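Local coordinates for protein agmatinase (PDB 1WOH) that probably hydrolyses agmatine to putrescine and urea, as a binuclear manganese enzyme of the arginase family, at residues A[13-17]-A[55-60]; A[124-128]-A[163-169]; A[136-141]-A[172-178]. All coordinates share one frame; numbering follows the deposited sequence.

Contact 1: residues A[13-17]-A[55-60]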
ATOM      1  N   PRO A  13     -17.737  14.423   6.464  1.00 19.68           N
ATOM      2  CA  PRO A  13     -17.027  15.167   5.424  1.00 19.85           C
ATOM      3  C   PRO A  13     -17.889  15.797   4.328  1.00 19.72           C
ATOM      4  O   PRO A  13     -18.386  15.105   3.441  1.00 22.20           O
ATOM      5  CB  PRO A  13     -16.054  14.128   4.871  1.00 20.66           C
ATOM      6  CG  PRO A  13     -16.826  12.861   5.001  1.00 19.63           C
ATOM      7  CD  PRO A  13     -17.436  12.982   6.384  1.00 20.84           C
ATOM      8  N   THR A  14     -18.080  17.112   4.418  1.00 19.46           N
ATOM      9  CA  THR A  14     -18.811  17.868   3.405  1.00 15.61           C
ATOM     10  C   THR A  14     -17.768  18.860   2.929  1.00 14.66           C
ATOM     11  O   THR A  14     -16.839  19.183   3.675  1.00 14.06           O
ATOM     12  CB  THR A  14     -20.046  18.613   3.970  1.00 18.75           C
ATOM     13  OG1 THR A  14     -19.670  19.416   5.096  1.00 18.49           O
ATOM     14  CG2 THR A  14     -21.112  17.620   4.379  1.00 18.65           C
ATOM     15  N   PHE A  15     -17.885  19.335   1.696  1.00 13.97           N
ATOM     16  CA  PHE A  15     -16.865  20.246   1.201  1.00 15.53           C
ATOM     17  C   PHE A  15     -16.758  21.511   2.046  1.00 17.06           C
ATOM     18  O   PHE A  15     -17.739  22.230   2.226  1.00 16.97           O
ATOM     19  CB  PHE A  15     -17.110  20.618  -0.259  1.00 15.40           C
ATOM     20  CG  PHE A  15     -15.885  21.146  -0.941  1.00 16.09           C
ATOM     21  CD1 PHE A  15     -14.806  20.303  -1.193  1.00 17.54           C
ATOM     22  CD2 PHE A  15     -15.772  22.498  -1.258  1.00 17.67           C
ATOM     23  CE1 PHE A  15     -13.624  20.799  -1.744  1.00 18.28           C
ATOM     24  CE2 PHE A  15     -14.602  23.007  -1.808  1.00 17.37           C
ATOM     25  CZ  PHE A  15     -13.520  22.157  -2.052  1.00 19.84           C
ATOM     26  N   ALA A  16     -15.557  21.759   2.565  1.00 17.71           N
ATOM     27  CA  ALA A  16     -15.280  22.926   3.399  1.00 17.83           C
ATOM     28  C   ALA A  16     -16.155  22.918   4.651  1.00 18.09           C
ATOM     29  O   ALA A  16     -16.396  23.960   5.266  1.00 17.48           O
ATOM     30  CB  ALA A  16     -15.513  24.198   2.597  1.00 16.85           C
ATOM     31  N   ARG A  17     -16.619  21.728   5.021  1.00 17.57           N
ATOM     32  CA  ARG A  17     -17.484  21.539   6.183  1.00 18.93           C
ATOM     33  C   ARG A  17     -18.756  22.387   6.059  1.00 20.40           C
ATOM     34  O   ARG A  17     -19.339  22.822   7.051  1.00 20.48           O
ATOM     35  CB  ARG A  17     -16.722  21.880   7.474  1.00 21.29           C
ATOM     36  CG  ARG A  17     -17.074  20.975   8.652  1.00 22.42           C
ATOM     37  CD  ARG A  17     -16.328  21.352   9.933  1.00 22.86           C
ATOM     38  NE  ARG A  17     -15.030  20.691  10.105  1.00 19.45           N
ATOM     39  CZ  ARG A  17     -14.871  19.382  10.281  1.00 19.30           C
ATOM     40  NH1 ARG A  17     -15.924  18.575  10.296  1.00 22.21           N
ATOM     41  NH2 ARG A  17     -13.661  18.881  10.488  1.00 18.22           N
ATOM     42  N   LEU A  55     -11.896  14.527  -1.853  1.00 12.55           N
ATOM     43  CA  LEU A  55     -11.735  15.978  -1.859  1.00 11.36           C
ATOM     44  C   LEU A  55     -12.467  16.622  -0.688  1.00 11.63           C
ATOM     45  O   LEU A  55     -11.985  17.599  -0.119  1.00 12.32           O
ATOM     46  CB  LEU A  55     -12.220  16.562  -3.190  1.00 11.15           C
ATOM     47  CG  LEU A  55     -11.220  16.351  -4.340  1.00 10.25           C
ATOM     48  CD1 LEU A  55     -11.892  16.570  -5.690  1.00 11.25           C
ATOM     49  CD2 LEU A  55     -10.041  17.307  -4.159  1.00 11.50           C
ATOM     50  N   ARG A  56     -13.635  16.086  -0.337  1.00 11.39           N
ATOM     51  CA  ARG A  56     -14.395  16.608   0.796  1.00 11.88           C
ATOM     52  C   ARG A  56     -13.598  16.343   2.071  1.00 13.58           C
ATOM     53  O   ARG A  56     -13.387  17.241   2.890  1.00 13.26           O
ATOM     54  CB  ARG A  56     -15.769  15.935   0.890  1.00 12.02           C
ATOM     55  CG  ARG A  56     -16.722  16.301  -0.249  1.00 13.09           C
ATOM     56  CD  ARG A  56     -18.096  15.668  -0.054  1.00 13.24           C
ATOM     57  NE  ARG A  56     -19.092  16.265  -0.940  1.00 12.94           N
ATOM     58  CZ  ARG A  56     -19.519  15.729  -2.080  1.00 15.61           C
ATOM     59  NH1 ARG A  56     -19.045  14.556  -2.501  1.00 14.84           N
ATOM     60  NH2 ARG A  56     -20.432  16.371  -2.803  1.00 16.99           N
ATOM     61  N   GLU A  57     -13.150  15.105   2.238  1.00 12.70           N
ATOM     62  CA  GLU A  57     -12.363  14.753   3.412  1.00 12.99           C
ATOM     63  C   GLU A  57     -11.143  15.667   3.507  1.00 13.67           C
ATOM     64  O   GLU A  57     -10.850  16.220   4.570  1.00 13.99           O
ATOM     65  CB  GLU A  57     -11.914  13.289   3.325  1.00 15.30           C
ATOM     66  CG  GLU A  57     -13.066  12.298   3.288  1.00 19.64           C
ATOM     67  CD  GLU A  57     -12.619  10.871   2.998  1.00 23.94           C
ATOM     68  OE1 GLU A  57     -13.485   9.976   2.972  1.00 27.36           O
ATOM     69  OE2 GLU A  57     -11.409  10.643   2.792  1.00 28.34           O
ATOM     70  N   ALA A  58     -10.440  15.845   2.392  1.00 11.23           N
ATOM     71  CA  ALA A  58      -9.247  16.690   2.391  1.00 12.23           C
ATOM     72  C   ALA A  58      -9.550  18.172   2.630  1.00 12.67           C
ATOM     73  O   ALA A  58      -8.702  18.903   3.146  1.00 13.72           O
ATOM     74  CB  ALA A  58      -8.488  16.522   1.075  1.00 13.10           C
ATOM     75  N   SER A  59     -10.744  18.615   2.258  1.00 11.60           N
ATOM     76  CA  SER A  59     -11.103  20.019   2.433  1.00 14.28           C
ATOM     77  C   SER A  59     -11.270  20.400   3.900  1.00 16.43           C
ATOM     78  O   SER A  59     -11.291  21.588   4.234  1.00 16.09           O
ATOM     79  CB  SER A  59     -12.387  20.354   1.673  1.00 11.46           C
ATOM     80  OG  SER A  59     -13.524  19.805   2.306  1.00 14.77           O
ATOM     81  N   LEU A  60     -11.387  19.402   4.772  1.00 15.42           N
ATOM     82  CA  LEU A  60     -11.530  19.685   6.194  1.00 17.84           C
ATOM     83  C   LEU A  60     -10.214  20.242   6.733  1.00 19.58           C
ATOM     84  O   LEU A  60     -10.156  20.761   7.844  1.00 20.12           O
ATOM     85  CB  LEU A  60     -11.949  18.426   6.963  1.00 16.79           C
ATOM     86  CG  LEU A  60     -13.294  17.836   6.513  1.00 16.24           C
ATOM     87  CD1 LEU A  60     -13.719  16.727   7.467  1.00 17.51           C
ATOM     88  CD2 LEU A  60     -14.350  18.930   6.472  1.00 17.82           C
TER
HETATM   89  O   HOH W   1     -11.122  20.589  10.466  1.00 28.60           O
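S59 and A16 make the one direct hydrogen bond between the loop 13-17 and the end of helix 51-59. The amide N of A16 donates to S59 OG at 2.8 Å, and the N-H points almost straight at the oxygen (170°). S59 OG in turn donates to O of R56, one turn back in the same helix, at 2.6 Å. The hydroxyl is thus gripped twice. Its chi1 of 73° sets OG between the backbone N and the carbonyl carbon, where it can serve the loop and still reach the R56 carbonyl.

F15 lies alongside the helix. Its CG is anti to the backbone N (chi1 -160°), which brings F15 CE1 to 3.7 Å from S59 CB. The CA of R56 sits at the edge of this ring. The ring also reaches V293 and M294, so the loop before strand 31-36 is packed between helices 51-59 and 284-302. R17 has a bent chain that crosses L60 at about a right angle. L60 CD2 rests over the centre of one guanidinium face of R17, 3.9 Å above its plane. A water at the edge of that group accepts from R17 NH2 and donates to O of L60. R17 NH1 is held by O of G10. P13 CB lies 3.8 Å from E57 CG.

R56 runs extended from CG to NE past the loop backbone, with R56 CD 3.6 Å from P13 O. Its guanidinium forms salt bridges with D82 and D85. D82 also accepts from N of F15. P13 packs on P13 of a second subunit, where the two E57 carboxylates also come close, like charge to like.

The buried S59 hydroxyl and R56 guanidinium both have partners, whereas P13 O is buried with none in the model. The polar bonds probably hold the loop's course, with apolar contacts around them.

Contact 2: residues A[124-128]-A[163-169]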
ATOM      1  N   SER A 124     -16.825  17.152 -17.656  1.00 11.28           N
ATOM      2  CA  SER A 124     -16.807  18.572 -18.016  1.00 11.73           C
ATOM      3  C   SER A 124     -17.828  18.887 -19.107  1.00 11.06           C
ATOM      4  O   SER A 124     -18.348  19.997 -19.169  1.00 11.64           O
ATOM      5  CB  SER A 124     -15.420  19.002 -18.498  1.00 12.95           C
ATOM      6  OG  SER A 124     -14.456  18.874 -17.470  1.00 14.13           O
ATOM      7  N   TYR A 125     -18.115  17.912 -19.964  1.00 10.09           N
ATOM      8  CA  TYR A 125     -19.084  18.134 -21.032  1.00 12.05           C
ATOM      9  C   TYR A 125     -20.485  18.403 -20.473  1.00 11.92           C
ATOM     10  O   TYR A 125     -21.043  19.477 -20.699  1.00 11.87           O
ATOM     11  CB  TYR A 125     -19.088  16.948 -22.008  1.00 13.35           C
ATOM     12  CG  TYR A 125     -20.308  16.886 -22.909  1.00 13.13           C
ATOM     13  CD1 TYR A 125     -20.794  18.032 -23.540  1.00 16.87           C
ATOM     14  CD2 TYR A 125     -20.977  15.679 -23.123  1.00 17.14           C
ATOM     15  CE1 TYR A 125     -21.925  17.982 -24.363  1.00 15.91           C
ATOM     16  CE2 TYR A 125     -22.111  15.614 -23.948  1.00 14.94           C
ATOM     17  CZ  TYR A 125     -22.577  16.769 -24.560  1.00 18.79           C
ATOM     18  OH  TYR A 125     -23.704  16.723 -25.356  1.00 18.09           O
ATOM     19  N   PRO A 126     -21.073  17.445 -19.730  1.00 12.33           N
ATOM     20  CA  PRO A 126     -22.414  17.706 -19.198  1.00 12.78           C
ATOM     21  C   PRO A 126     -22.474  18.877 -18.220  1.00 13.70           C
ATOM     22  O   PRO A 126     -23.500  19.547 -18.105  1.00 13.56           O
ATOM     23  CB  PRO A 126     -22.815  16.368 -18.571  1.00 13.86           C
ATOM     24  CG  PRO A 126     -21.504  15.723 -18.236  1.00 12.79           C
ATOM     25  CD  PRO A 126     -20.648  16.064 -19.433  1.00 12.71           C
ATOM     26  N   LEU A 127     -21.370  19.124 -17.518  1.00 13.37           N
ATOM     27  CA  LEU A 127     -21.297  20.245 -16.585  1.00 14.29           C
ATOM     28  C   LEU A 127     -21.437  21.540 -17.390  1.00 14.25           C
ATOM     29  O   LEU A 127     -22.242  22.416 -17.061  1.00 15.05           O
ATOM     30  CB  LEU A 127     -19.940  20.240 -15.870  1.00 12.64           C
ATOM     31  CG  LEU A 127     -19.798  19.897 -14.386  1.00 18.36           C
ATOM     32  CD1 LEU A 127     -20.982  19.120 -13.874  1.00 14.56           C
ATOM     33  CD2 LEU A 127     -18.490  19.129 -14.193  1.00 11.12           C
ATOM     34  N   LEU A 128     -20.648  21.654 -18.454  1.00 13.20           N
ATOM     35  CA  LEU A 128     -20.680  22.851 -19.285  1.00 13.30           C
ATOM     36  C   LEU A 128     -22.031  23.109 -19.937  1.00 14.11           C
ATOM     37  O   LEU A 128     -22.394  24.264 -20.159  1.00 14.45           O
ATOM     38  CB  LEU A 128     -19.576  22.790 -20.345  1.00 11.34           C
ATOM     39  CG  LEU A 128     -18.188  23.146 -19.799  1.00 10.57           C
ATOM     40  CD1 LEU A 128     -17.097  22.798 -20.807  1.00 13.48           C
ATOM     41  CD2 LEU A 128     -18.166  24.648 -19.470  1.00 13.10           C
ATOM     42  N   PHE A 163     -14.309  18.649 -24.265  1.00 11.98           N
ATOM     43  CA  PHE A 163     -14.396  19.992 -24.823  1.00 13.26           C
ATOM     44  C   PHE A 163     -14.870  20.026 -26.265  1.00 12.61           C
ATOM     45  O   PHE A 163     -15.382  21.041 -26.732  1.00 13.95           O
ATOM     46  CB  PHE A 163     -13.060  20.714 -24.651  1.00 11.55           C
ATOM     47  CG  PHE A 163     -12.697  20.928 -23.214  1.00 14.10           C
ATOM     48  CD1 PHE A 163     -11.651  20.221 -22.631  1.00 14.55           C
ATOM     49  CD2 PHE A 163     -13.453  21.785 -22.422  1.00 12.72           C
ATOM     50  CE1 PHE A 163     -11.364  20.365 -21.266  1.00 13.63           C
ATOM     51  CE2 PHE A 163     -13.177  21.938 -21.059  1.00 13.41           C
ATOM     52  CZ  PHE A 163     -12.130  21.224 -20.482  1.00 12.96           C
ATOM     53  N   ARG A 164     -14.718  18.907 -26.964  1.00 12.61           N
ATOM     54  CA  ARG A 164     -15.169  18.813 -28.346  1.00 14.08           C
ATOM     55  C   ARG A 164     -16.693  18.697 -28.291  1.00 12.35           C
ATOM     56  O   ARG A 164     -17.407  19.364 -29.047  1.00 13.12           O
ATOM     57  CB  ARG A 164     -14.555  17.577 -29.017  1.00 11.69           C
ATOM     58  CG  ARG A 164     -14.744  17.518 -30.530  1.00 12.97           C
ATOM     59  CD  ARG A 164     -14.062  18.693 -31.227  1.00 13.15           C
ATOM     60  NE  ARG A 164     -14.101  18.556 -32.682  1.00 15.30           N
ATOM     61  CZ  ARG A 164     -13.190  17.911 -33.408  1.00 16.28           C
ATOM     62  NH1 ARG A 164     -12.139  17.337 -32.826  1.00 17.30           N
ATOM     63  NH2 ARG A 164     -13.342  17.819 -34.721  1.00 16.33           N
ATOM     64  N   ARG A 165     -17.187  17.859 -27.380  1.00 14.09           N
ATOM     65  CA  ARG A 165     -18.624  17.669 -27.207  1.00 12.38           C
ATOM     66  C   ARG A 165     -19.241  18.970 -26.698  1.00 13.66           C
ATOM     67  O   ARG A 165     -20.321  19.368 -27.124  1.00 13.64           O
ATOM     68  CB  ARG A 165     -18.906  16.553 -26.198  1.00 14.34           C
ATOM     69  CG  ARG A 165     -18.487  15.155 -26.646  1.00 13.70           C
ATOM     70  CD  ARG A 165     -19.377  14.653 -27.786  1.00 14.39           C
ATOM     71  NE  ARG A 165     -18.924  15.111 -29.094  1.00 16.11           N
ATOM     72  CZ  ARG A 165     -17.853  14.633 -29.718  1.00 15.39           C
ATOM     73  NH1 ARG A 165     -17.126  13.679 -29.152  1.00 15.48           N
ATOM     74  NH2 ARG A 165     -17.506  15.106 -30.908  1.00 14.85           N
ATOM     75  N   ALA A 166     -18.540  19.632 -25.781  1.00 13.09           N
ATOM     76  CA  ALA A 166     -19.024  20.885 -25.220  1.00 14.91           C
ATOM     77  C   ALA A 166     -19.221  21.949 -26.302  1.00 15.89           C
ATOM     78  O   ALA A 166     -20.277  22.585 -26.380  1.00 17.19           O
ATOM     79  CB  ALA A 166     -18.043  21.392 -24.148  1.00 12.72           C
ATOM     80  N   CYS A 167     -18.205  22.144 -27.134  1.00 18.58           N
ATOM     81  CA  CYS A 167     -18.283  23.150 -28.180  1.00 19.92           C
ATOM     82  C   CYS A 167     -19.391  22.896 -29.182  1.00 22.47           C
ATOM     83  O   CYS A 167     -20.083  23.826 -29.594  1.00 19.78           O
ATOM     84  CB  CYS A 167     -16.935  23.282 -28.895  1.00 21.07           C
ATOM     85  SG  CYS A 167     -15.708  24.197 -27.917  1.00 19.52           S
ATOM     86  N   GLU A 168     -19.582  21.644 -29.576  1.00 23.69           N
ATOM     87  CA  GLU A 168     -20.637  21.366 -30.535  1.00 24.88           C
ATOM     88  C   GLU A 168     -22.026  21.501 -29.912  1.00 23.90           C
ATOM     89  O   GLU A 168     -23.010  21.710 -30.617  1.00 25.88           O
ATOM     90  CB  GLU A 168     -20.444  19.984 -31.178  1.00 26.47           C
ATOM     91  CG  GLU A 168     -20.050  18.876 -30.245  1.00 28.10           C
ATOM     92  CD  GLU A 168     -19.933  17.536 -30.958  1.00 27.08           C
ATOM     93  OE1 GLU A 168     -19.095  17.408 -31.878  1.00 28.04           O
ATOM     94  OE2 GLU A 168     -20.687  16.611 -30.598  1.00 26.63           O
ATOM     95  N   ALA A 169     -22.105  21.420 -28.589  1.00 22.80           N
ATOM     96  CA  ALA A 169     -23.389  21.549 -27.911  1.00 22.46           C
ATOM     97  C   ALA A 169     -23.660  22.976 -27.428  1.00 22.69           C
ATOM     98  O   ALA A 169     -24.805  23.333 -27.145  1.00 23.60           O
ATOM     99  CB  ALA A 169     -23.455  20.587 -26.733  1.00 23.86           C
TER
HETATM  100  O   HOH W   2     -22.166  17.346 -28.082  1.00 17.90           O
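Y125 turns one face of its ring onto R165. The CB of R165 stands 3.5 Å from the Y125 ring centroid, only 11° off the normal. This is a CH-pi contact over the middle of the ring. Y125 CG is anti to the backbone N, which carries the ring across to the facing helix. A169 CB meets the same ring at its edge, in plane, 3.8 Å from Y125 CE1.

Beyond CB the R165 chain bends twice, and its guanidinium plane stands 82° from the tyrosine ring. R165 NE and NH2 each bond one E168 oxygen, with R165 NE 2.8 Å from E168 OE2. Both oxygens are met from above the carboxylate plane. D150 is a second acidic partner of R165.

L128 CD1 lies 3.7 Å from A166 CB and 4.0 Å from F163 CE2. The two helix segments run nearly parallel, 24° apart with axes 8.4 Å apart. They flank the metal site: the F163 ring meets that of H121, a manganese ligand, and S124 OG bonds D271.

No direct hydrogen bond joins the segments. A water links Y125 OH, R165 O and E168 OE2. Cohesion rests on the ring face and aliphatic carbons, while the arginine's charge is probably balanced by E168 and D150.

Contact 3: residues A[136-141]-A[172-178]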
ATOM      1  N   ASP A 136     -20.531  34.466 -24.685  1.00 22.35           N
ATOM      2  CA  ASP A 136     -19.117  34.342 -25.018  1.00 23.45           C
ATOM      3  C   ASP A 136     -18.342  33.614 -23.934  1.00 21.42           C
ATOM      4  O   ASP A 136     -17.307  34.087 -23.472  1.00 19.93           O
ATOM      5  CB  ASP A 136     -18.509  35.725 -25.250  1.00 27.10           C
ATOM      6  CG  ASP A 136     -19.121  36.434 -26.442  1.00 30.96           C
ATOM      7  OD1 ASP A 136     -19.038  35.890 -27.562  1.00 31.99           O
ATOM      8  OD2 ASP A 136     -19.687  37.532 -26.261  1.00 36.22           O
ATOM      9  N   LEU A 137     -18.855  32.461 -23.530  1.00 19.01           N
ATOM     10  CA  LEU A 137     -18.211  31.665 -22.499  1.00 17.06           C
ATOM     11  C   LEU A 137     -16.800  31.252 -22.913  1.00 16.79           C
ATOM     12  O   LEU A 137     -16.574  30.749 -24.024  1.00 15.23           O
ATOM     13  CB  LEU A 137     -19.049  30.419 -22.204  1.00 16.65           C
ATOM     14  CG  LEU A 137     -18.437  29.401 -21.234  1.00 15.80           C
ATOM     15  CD1 LEU A 137     -18.301  30.042 -19.866  1.00 15.55           C
ATOM     16  CD2 LEU A 137     -19.318  28.142 -21.160  1.00 15.88           C
ATOM     17  N   HIS A 138     -15.851  31.480 -22.005  1.00 15.40           N
ATOM     18  CA  HIS A 138     -14.455  31.129 -22.214  1.00 15.00           C
ATOM     19  C   HIS A 138     -14.089  30.065 -21.191  1.00 13.65           C
ATOM     20  O   HIS A 138     -14.588  30.085 -20.070  1.00 15.91           O
ATOM     21  CB  HIS A 138     -13.533  32.330 -21.980  1.00 14.60           C
ATOM     22  CG  HIS A 138     -13.530  33.327 -23.094  1.00 16.89           C
ATOM     23  ND1 HIS A 138     -12.374  33.717 -23.736  1.00 17.90           N
ATOM     24  CD2 HIS A 138     -14.535  34.028 -23.667  1.00 16.91           C
ATOM     25  CE1 HIS A 138     -12.669  34.616 -24.658  1.00 15.77           C
ATOM     26  NE2 HIS A 138     -13.973  34.821 -24.638  1.00 18.36           N
ATOM     27  N   VAL A 139     -13.238  29.125 -21.582  1.00 12.77           N
ATOM     28  CA  VAL A 139     -12.788  28.105 -20.645  1.00 14.01           C
ATOM     29  C   VAL A 139     -11.283  28.200 -20.508  1.00 13.08           C
ATOM     30  O   VAL A 139     -10.564  28.299 -21.507  1.00 12.39           O
ATOM     31  CB  VAL A 139     -13.120  26.661 -21.111  1.00 13.35           C
ATOM     32  CG1 VAL A 139     -12.408  25.638 -20.194  1.00 13.34           C
ATOM     33  CG2 VAL A 139     -14.615  26.431 -21.065  1.00 15.90           C
ATOM     34  N   VAL A 140     -10.813  28.219 -19.261  1.00 11.46           N
ATOM     35  CA  VAL A 140      -9.382  28.233 -18.979  1.00 11.57           C
ATOM     36  C   VAL A 140      -9.163  26.822 -18.450  1.00 10.48           C
ATOM     37  O   VAL A 140      -9.669  26.455 -17.394  1.00 10.93           O
ATOM     38  CB  VAL A 140      -9.001  29.279 -17.907  1.00 11.81           C
ATOM     39  CG1 VAL A 140      -7.559  29.053 -17.460  1.00 13.81           C
ATOM     40  CG2 VAL A 140      -9.134  30.686 -18.490  1.00 11.98           C
ATOM     41  N   GLN A 141      -8.416  26.042 -19.216  1.00 11.44           N
ATOM     42  CA  GLN A 141      -8.169  24.641 -18.911  1.00 11.18           C
ATOM     43  C   GLN A 141      -6.726  24.304 -18.540  1.00 11.34           C
ATOM     44  O   GLN A 141      -5.808  24.549 -19.329  1.00 12.46           O
ATOM     45  CB  GLN A 141      -8.610  23.828 -20.145  1.00 12.62           C
ATOM     46  CG  GLN A 141      -8.115  22.401 -20.237  1.00 14.69           C
ATOM     47  CD  GLN A 141      -8.329  21.798 -21.627  1.00 13.23           C
ATOM     48  OE1 GLN A 141      -8.707  22.498 -22.575  1.00 15.25           O
ATOM     49  NE2 GLN A 141      -8.071  20.499 -21.755  1.00 14.55           N
ATOM     50  N   ASN A 172     -22.265  29.172 -27.608  1.00 17.37           N
ATOM     51  CA  ASN A 172     -21.780  30.294 -26.801  1.00 19.42           C
ATOM     52  C   ASN A 172     -20.374  30.060 -26.237  1.00 19.85           C
ATOM     53  O   ASN A 172     -19.714  31.006 -25.798  1.00 18.48           O
ATOM     54  CB  ASN A 172     -22.759  30.601 -25.658  1.00 18.92           C
ATOM     55  CG  ASN A 172     -22.957  29.426 -24.722  1.00 20.87           C
ATOM     56  OD1 ASN A 172     -23.265  28.317 -25.158  1.00 21.73           O
ATOM     57  ND2 ASN A 172     -22.795  29.665 -23.422  1.00 19.84           N
ATOM     58  N   LEU A 173     -19.916  28.807 -26.251  1.00 18.53           N
ATOM     59  CA  LEU A 173     -18.571  28.478 -25.765  1.00 18.30           C
ATOM     60  C   LEU A 173     -17.657  28.870 -26.919  1.00 18.21           C
ATOM     61  O   LEU A 173     -17.365  28.062 -27.809  1.00 17.63           O
ATOM     62  CB  LEU A 173     -18.454  26.978 -25.478  1.00 18.96           C
ATOM     63  CG  LEU A 173     -17.385  26.550 -24.467  1.00 20.20           C
ATOM     64  CD1 LEU A 173     -17.393  25.029 -24.352  1.00 16.95           C
ATOM     65  CD2 LEU A 173     -16.017  27.045 -24.896  1.00 21.05           C
ATOM     66  N   VAL A 174     -17.198  30.119 -26.894  1.00 16.20           N
ATOM     67  CA  VAL A 174     -16.395  30.650 -27.981  1.00 16.57           C
ATOM     68  C   VAL A 174     -14.890  30.511 -27.948  1.00 16.14           C
ATOM     69  O   VAL A 174     -14.238  30.696 -28.976  1.00 17.29           O
ATOM     70  CB  VAL A 174     -16.708  32.149 -28.192  1.00 17.93           C
ATOM     71  CG1 VAL A 174     -18.184  32.332 -28.508  1.00 16.40           C
ATOM     72  CG2 VAL A 174     -16.334  32.937 -26.944  1.00 17.18           C
ATOM     73  N   HIS A 175     -14.319  30.189 -26.795  1.00 15.03           N
ATOM     74  CA  HIS A 175     -12.873  30.094 -26.745  1.00 14.78           C
ATOM     75  C   HIS A 175     -12.367  29.282 -25.574  1.00 13.68           C
ATOM     76  O   HIS A 175     -12.950  29.297 -24.496  1.00 14.11           O
ATOM     77  CB  HIS A 175     -12.278  31.509 -26.683  1.00 15.13           C
ATOM     78  CG  HIS A 175     -10.785  31.544 -26.759  1.00 13.83           C
ATOM     79  ND1 HIS A 175      -9.979  31.542 -25.640  1.00 16.85           N
ATOM     80  CD2 HIS A 175      -9.951  31.541 -27.824  1.00 14.91           C
ATOM     81  CE1 HIS A 175      -8.712  31.538 -26.015  1.00 15.41           C
ATOM     82  NE2 HIS A 175      -8.667  31.537 -27.336  1.00 16.35           N
ATOM     83  N   ILE A 176     -11.283  28.557 -25.812  1.00 13.39           N
ATOM     84  CA  ILE A 176     -10.641  27.762 -24.774  1.00 12.08           C
ATOM     85  C   ILE A 176      -9.157  28.078 -24.767  1.00 12.90           C
ATOM     86  O   ILE A 176      -8.527  28.205 -25.818  1.00 13.79           O
ATOM     87  CB  ILE A 176     -10.790  26.235 -25.010  1.00 11.65           C
ATOM     88  CG1 ILE A 176     -12.266  25.842 -25.032  1.00 11.65           C
ATOM     89  CG2 ILE A 176     -10.085  25.460 -23.884  1.00 11.03           C
ATOM     90  CD1 ILE A 176     -12.491  24.325 -25.217  1.00 11.25           C
ATOM     91  N   THR A 177      -8.606  28.220 -23.572  1.00 12.76           N
ATOM     92  CA  THR A 177      -7.187  28.471 -23.415  1.00 12.84           C
ATOM     93  C   THR A 177      -6.709  27.273 -22.612  1.00 11.30           C
ATOM     94  O   THR A 177      -7.104  27.111 -21.460  1.00 13.80           O
ATOM     95  CB  THR A 177      -6.917  29.748 -22.603  1.00 14.85           C
ATOM     96  OG1 THR A 177      -7.431  30.883 -23.308  1.00 16.50           O
ATOM     97  CG2 THR A 177      -5.421  29.919 -22.382  1.00 14.33           C
ATOM     98  N   THR A 178      -5.877  26.438 -23.224  1.00 11.15           N
ATOM     99  CA  THR A 178      -5.366  25.238 -22.561  1.00 12.05           C
ATOM    100  C   THR A 178      -3.903  25.410 -22.202  1.00 10.83           C
ATOM    101  O   THR A 178      -3.076  25.719 -23.061  1.00 12.38           O
ATOM    102  CB  THR A 178      -5.523  24.016 -23.472  1.00 14.46           C
ATOM    103  OG1 THR A 178      -6.880  23.955 -23.928  1.00 14.61           O
ATOM    104  CG2 THR A 178      -5.194  22.735 -22.716  1.00 13.86           C
TER
HETATM  105  O   HOH W   3     -10.106  31.436 -22.607  1.00 11.60           O
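Q141 and T178 are joined by a side-chain hydrogen bond: T178 OG1 donates to Q141 OE1 at 2.7 Å, from above the amide plane. The two side chains run alongside each other. Q141 CG is anti to the backbone N (chi1 164°), and the chain runs on extended to the amide. Its NE2 hydrogen-bonds to OD2 of D143, a manganese ligand, and to O of L146.

The parallel strands pair through three good backbone bonds. V139 N donates to H175 O, T177 N to V139 O, and Q141 N to T177 O, the last at 2.8 Å and nearly straight (175°). Toward N172 the pairing weakens, and a beta bulge shifts the register between L137 and H138.

H175 CB packs over one face of the H138 ring, 3.9 Å from its centroid. The two imidazole planes are 43° apart. A water bonds to H175 ND1 and T177 OG1 and, weakly, to H138 ND1. H175 NE2 hydrogen-bonds to T200 OG1. On the other face, V139 CG2 meets L173 CD2 at 4.1 Å.

A leucine in place of Q141 would probably leave T178 OG1 without its acceptor and D143 without the amide that now bonds it.

The pair is the strand portion of a beta-alpha-beta unit. Helix 162-169 packs F163 and A166 on the V139-L173 face. Strand 223-229 flanks 137-142, and strand 200-203 flanks 173-181.

Contacts 2 and 3 form one neighbourhood, with centres about 11 Å apart. Helix 162-169 lies between strands 137-142 and 173-181 in the chain and brings the two contacts together. F163 CE1 is 3.3 Å from Q141 NE2, and A166 CB is 3.7 Å from L173 CD1. Both contacts border the manganese site, where no metal is modelled in this chain. The side chain of S124 is about 3 Å from that of H121, and the side chains of F163 and Q141 are each about 4 Å from that of D147. Contact 1 lies across the chain's centre, about 27 Å from contact 2 and about 29 Å from contact 3 between centres. It touches a second subunit, and its L55 side chain is about 11 Å from that of D229.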